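PDB 5IB9: aminopeptidase from Aneurinibacillus sp. AM-1, which probably removes amino-terminal residues from peptides as a zinc-dependent exopeptidase of family M28, here held with bestatin across its two-zinc centre. Local coordinates for residues A[239-244]-A[299-304]. Sequence-based numbering, arbitrary orientation.
Sequences NDDASG and QLDMVG. With ZN (zinc ion), chain C; ZN (zinc ion), chain B; BES (2-(3-amino-2-hydroxy-4-phenyl-butyrylamino)-4-methyl-pentanoic acid), chain H.
The carboxylate of D241 lies against that of D301, their planes 29° apart, and takes backbone N-H groups on both its faces: M302 N reaches D241 OD1 from one face at 3.1 Å and G244 N, three residues on in an Asx motif, from the other. With CG anti to the backbone N (chi1 -170°), this carboxylate is turned to the end of strand 294-300; D241 OD2 accepts from H228 N and comes within 2.7 Å of L300 O. A cis peptide bond links D241 to D240, whose carboxylate spans two zinc ions, D240 OD1 at 2.0 Å from the zinc of chain C and OD2 on that of chain B. D301 grips the chain C zinc with both oxygens, OD2 also hydrogen-bonded to S346; D301 OD1 sits 3.0 Å from D240 OD1, a spacing of two acceptors that the shared metal makes possible. H228 completes that ion's protein ligands, E273 and H371 those of the chain B zinc; bestatin hydroxyl O2 bridges both, amine N2 adding a longer bond to the former and carbonyl O3 one to the latter. M302 SD borders the D240 carboxyl group and the inhibitor amine. Beyond the metals, S243 and N239 hold residues 301-304, which follow strand 294-300: V303 N points almost straight at S243 OG (173°), and G304 N meets N239 OD1 in the amide plane at 2.8 Å. S243 OG in turn donates to N239 O. An alanine in place of D241 would probably leave M302 N and G244 N without their shared acceptor and free the backbone next to both metal-binding aspartates to shift. As in other two-zinc M28 peptidases, a bridging aspartate joins the ions; here the second-shell carboxylate beside it, gripped from both faces, is likely to help set the spacing of the metal ligands.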
ATOM      1  N   ASN A 239      13.984  -9.807 -23.478  1.00 11.27           N
ATOM      2  CA  ASN A 239      15.057  -9.744 -22.470  1.00 11.96           C
ATOM      3  C   ASN A 239      14.603  -9.043 -21.206  1.00 11.75           C
ATOM      4  O   ASN A 239      15.074  -9.467 -20.098  1.00 12.24           O
ATOM      5  CB  ASN A 239      16.347  -9.089 -23.051  1.00 12.90           C
ATOM      6  CG  ASN A 239      17.527  -9.459 -22.177  1.00 12.91           C
ATOM      7  OD1 ASN A 239      17.672 -10.628 -21.794  1.00 12.76           O
ATOM      8  ND2 ASN A 239      18.336  -8.464 -21.863  1.00 12.58           N
ATOM      9  N   ASP A 240      13.801  -7.980 -21.346  1.00 11.64           N
ATOM     10  CA  ASP A 240      13.321  -7.177 -20.221  1.00 10.41           C
ATOM     11  C   ASP A 240      11.849  -7.532 -20.042  1.00 11.80           C
ATOM     12  O   ASP A 240      11.012  -6.824 -20.599  1.00 12.48           O
ATOM     13  CB  ASP A 240      13.483  -5.608 -20.476  1.00 11.39           C
ATOM     14  CG  ASP A 240      13.242  -4.762 -19.287  1.00 11.11           C
ATOM     15  OD1 ASP A 240      13.084  -5.514 -18.137  1.00 11.86           O
ATOM     16  OD2 ASP A 240      13.041  -3.471 -19.157  1.00 14.30           O
ATOM     17  N   ASP A 241      11.394  -8.553 -19.265  1.00 10.82           N
ATOM     18  CA  ASP A 241      12.252  -9.367 -18.435  1.00  9.18           C
ATOM     19  C   ASP A 241      11.773 -10.787 -18.559  1.00 10.61           C
ATOM     20  O   ASP A 241      11.861 -11.562 -17.596  1.00 10.99           O
ATOM     21  CB  ASP A 241      12.269  -8.902 -16.970  1.00 10.06           C
ATOM     22  CG  ASP A 241      13.357  -9.636 -16.197  1.00 10.43           C
ATOM     23  OD1 ASP A 241      14.358 -10.165 -16.722  1.00  9.91           O
ATOM     24  OD2 ASP A 241      13.162  -9.695 -14.884  1.00  9.60           O
ATOM     25  N   ALA A 242      11.366 -11.224 -19.792  1.00 10.30           N
ATOM     26  CA  ALA A 242      11.177 -12.682 -19.924  1.00  9.20           C
ATOM     27  C   ALA A 242      12.381 -13.522 -19.636  1.00  9.69           C
ATOM     28  O   ALA A 242      12.245 -14.656 -19.119  1.00 10.62           O
ATOM     29  CB  ALA A 242      10.533 -13.079 -21.303  1.00 10.75           C
ATOM     30  N   SER A 243      13.578 -13.004 -19.921  1.00  9.92           N
ATOM     31  CA  SER A 243      14.777 -13.679 -19.604  1.00 10.49           C
ATOM     32  C   SER A 243      14.847 -14.042 -18.126  1.00  9.69           C
ATOM     33  O   SER A 243      15.128 -15.180 -17.791  1.00  9.74           O
ATOM     34  CB  SER A 243      16.007 -12.825 -20.027  1.00 11.56           C
ATOM     35  OG  SER A 243      16.134 -11.674 -19.220  1.00 11.16           O
ATOM     36  N   GLY A 244      14.617 -13.056 -17.274  1.00 10.33           N
ATOM     37  CA  GLY A 244      14.681 -13.335 -15.844  1.00 10.52           C
ATOM     38  C   GLY A 244      13.583 -14.298 -15.379  1.00  9.91           C
ATOM     39  O   GLY A 244      13.829 -15.068 -14.512  1.00  9.15           O
ATOM     40  N   GLN A 299      17.670 -10.839  -7.604  1.00  7.86           N
ATOM     41  CA  GLN A 299      16.812 -10.311  -8.669  1.00  8.05           C
ATOM     42  C   GLN A 299      17.389 -10.510 -10.073  1.00  8.59           C
ATOM     43  O   GLN A 299      18.578 -10.218 -10.277  1.00 10.04           O
ATOM     44  CB  GLN A 299      16.559  -8.821  -8.431  1.00  9.38           C
ATOM     45  CG  GLN A 299      15.797  -8.159  -9.604  1.00 11.30           C
ATOM     46  CD  GLN A 299      14.306  -8.588  -9.706  1.00  9.76           C
ATOM     47  OE1 GLN A 299      13.809  -9.334  -8.915  1.00  9.78           O
ATOM     48  NE2 GLN A 299      13.567  -8.027 -10.645  1.00 10.72           N
ATOM     49  N   LEU A 300      16.634 -11.168 -10.946  1.00  9.59           N
ATOM     50  CA  LEU A 300      17.156 -11.473 -12.337  1.00  9.26           C
ATOM     51  C   LEU A 300      16.369 -10.580 -13.289  1.00  9.68           C
ATOM     52  O   LEU A 300      15.153 -10.701 -13.440  1.00 10.90           O
ATOM     53  CB  LEU A 300      16.790 -12.955 -12.611  1.00 10.09           C
ATOM     54  CG  LEU A 300      17.431 -14.008 -11.668  1.00  9.58           C
ATOM     55  CD1 LEU A 300      16.678 -15.257 -11.825  1.00 12.19           C
ATOM     56  CD2 LEU A 300      18.809 -14.295 -12.374  1.00 20.25           C
ATOM     57  N   ASP A 301      17.099  -9.629 -13.883  1.00  9.72           N
ATOM     58  CA  ASP A 301      16.420  -8.675 -14.859  1.00 11.53           C
ATOM     59  C   ASP A 301      17.445  -8.404 -15.959  1.00 13.79           C
ATOM     60  O   ASP A 301      18.505  -7.829 -15.667  1.00 12.73           O
ATOM     61  CB  ASP A 301      16.112  -7.432 -14.090  1.00 12.10           C
ATOM     62  CG  ASP A 301      15.047  -6.499 -14.777  1.00 13.54           C
ATOM     63  OD1 ASP A 301      14.722  -6.768 -15.941  1.00 14.72           O
ATOM     64  OD2 ASP A 301      14.423  -5.606 -14.165  1.00 14.61           O
ATOM     65  N   MET A 302      17.057  -8.760 -17.170  1.00 12.86           N
ATOM     66  CA  MET A 302      17.874  -8.663 -18.372  1.00 10.02           C
ATOM     67  C   MET A 302      19.116  -9.520 -18.324  1.00 11.72           C
ATOM     68  O   MET A 302      20.184  -9.026 -18.132  1.00 11.91           O
ATOM     69  CB  MET A 302      18.161  -7.194 -18.656  1.00 11.36           C
ATOM     70  CG  MET A 302      16.929  -6.539 -18.991  1.00 11.76           C
ATOM     71  SD  MET A 302      16.963  -4.720 -19.184  1.00 16.70           S
ATOM     72  CE  MET A 302      18.218  -4.518 -20.425  1.00 21.70           C
ATOM     73  N   VAL A 303      18.910 -10.814 -18.516  1.00 11.39           N
ATOM     74  CA  VAL A 303      19.965 -11.777 -18.298  1.00 11.75           C
ATOM     75  C   VAL A 303      20.147 -12.761 -19.474  1.00  9.91           C
ATOM     76  O   VAL A 303      20.710 -13.841 -19.324  1.00 12.23           O
ATOM     77  CB  VAL A 303      19.731 -12.638 -17.019  1.00  9.80           C
ATOM     78  CG1 VAL A 303      19.906 -11.714 -15.769  1.00 12.39           C
ATOM     79  CG2 VAL A 303      18.279 -13.299 -16.985  1.00 13.22           C
ATOM     80  N   GLY A 304      19.636 -12.335 -20.641  1.00 12.87           N
ATOM     81  CA  GLY A 304      19.799 -13.211 -21.850  1.00 13.31           C
ATOM     82  C   GLY A 304      20.173 -12.549 -23.151  1.00 14.44           C
ATOM     83  O   GLY A 304      20.146 -13.293 -24.122  1.00 16.76           O
TER
HETATM   84 ZN    ZN C1002      13.363  -5.178 -16.172  1.00 13.08          ZN
HETATM   85 ZN    ZN B1001      12.324  -2.347 -18.013  1.00 15.26          ZN
HETATM   86  N2  BES H1007      15.474  -3.715 -16.218  1.00 29.66           N
HETATM   87  C1  BES H1007      15.105  -2.318 -15.991  1.00 27.97           C
HETATM   88  C6  BES H1007      16.162  -1.687 -15.087  1.00 33.25           C
HETATM   89  C7  BES H1007      17.555  -1.444 -15.658  1.00 35.98           C
HETATM   90  C8  BES H1007      17.778  -1.008 -16.989  1.00 34.28           C
HETATM   91  C12 BES H1007      18.657  -1.630 -14.795  1.00 37.64           C
HETATM   92  C9  BES H1007      19.096  -0.768 -17.431  1.00 36.77           C
HETATM   93  C11 BES H1007      19.987  -1.393 -15.245  1.00 37.15           C
HETATM   94  C10 BES H1007      20.191  -0.969 -16.567  1.00 38.14           C
HETATM   95  C2  BES H1007      13.710  -2.240 -15.360  1.00 30.12           C
HETATM   96  O2  BES H1007      12.983  -3.150 -16.183  1.00 16.18           O
HETATM   97  C3  BES H1007      13.246  -0.843 -15.589  1.00 31.36           C
HETATM   98  O3  BES H1007      13.051  -0.487 -16.746  1.00 33.29           O
HETATM   99  N1  BES H1007      13.164  -0.067 -14.563  1.00 31.73           N
HETATM  100  C4  BES H1007      12.792   1.337 -14.755  1.00 32.45           C
HETATM  101  C13 BES H1007      12.798   1.897 -13.344  1.00 32.18           C
HETATM  102  C14 BES H1007      11.760   1.269 -12.408  1.00 36.21           C
HETATM  103  C15 BES H1007      11.876   2.078 -11.123  1.00 33.67           C
HETATM  104  C16 BES H1007      10.333   1.233 -12.958  1.00 31.23           C
HETATM  105  C5  BES H1007      13.847   2.150 -15.495  1.00 38.43           C
HETATM  106  O1  BES H1007      13.513   3.259 -16.005  1.00 42.14           O
HETATM  107  O4  BES H1007      15.027   1.767 -15.601  1.00 34.51           O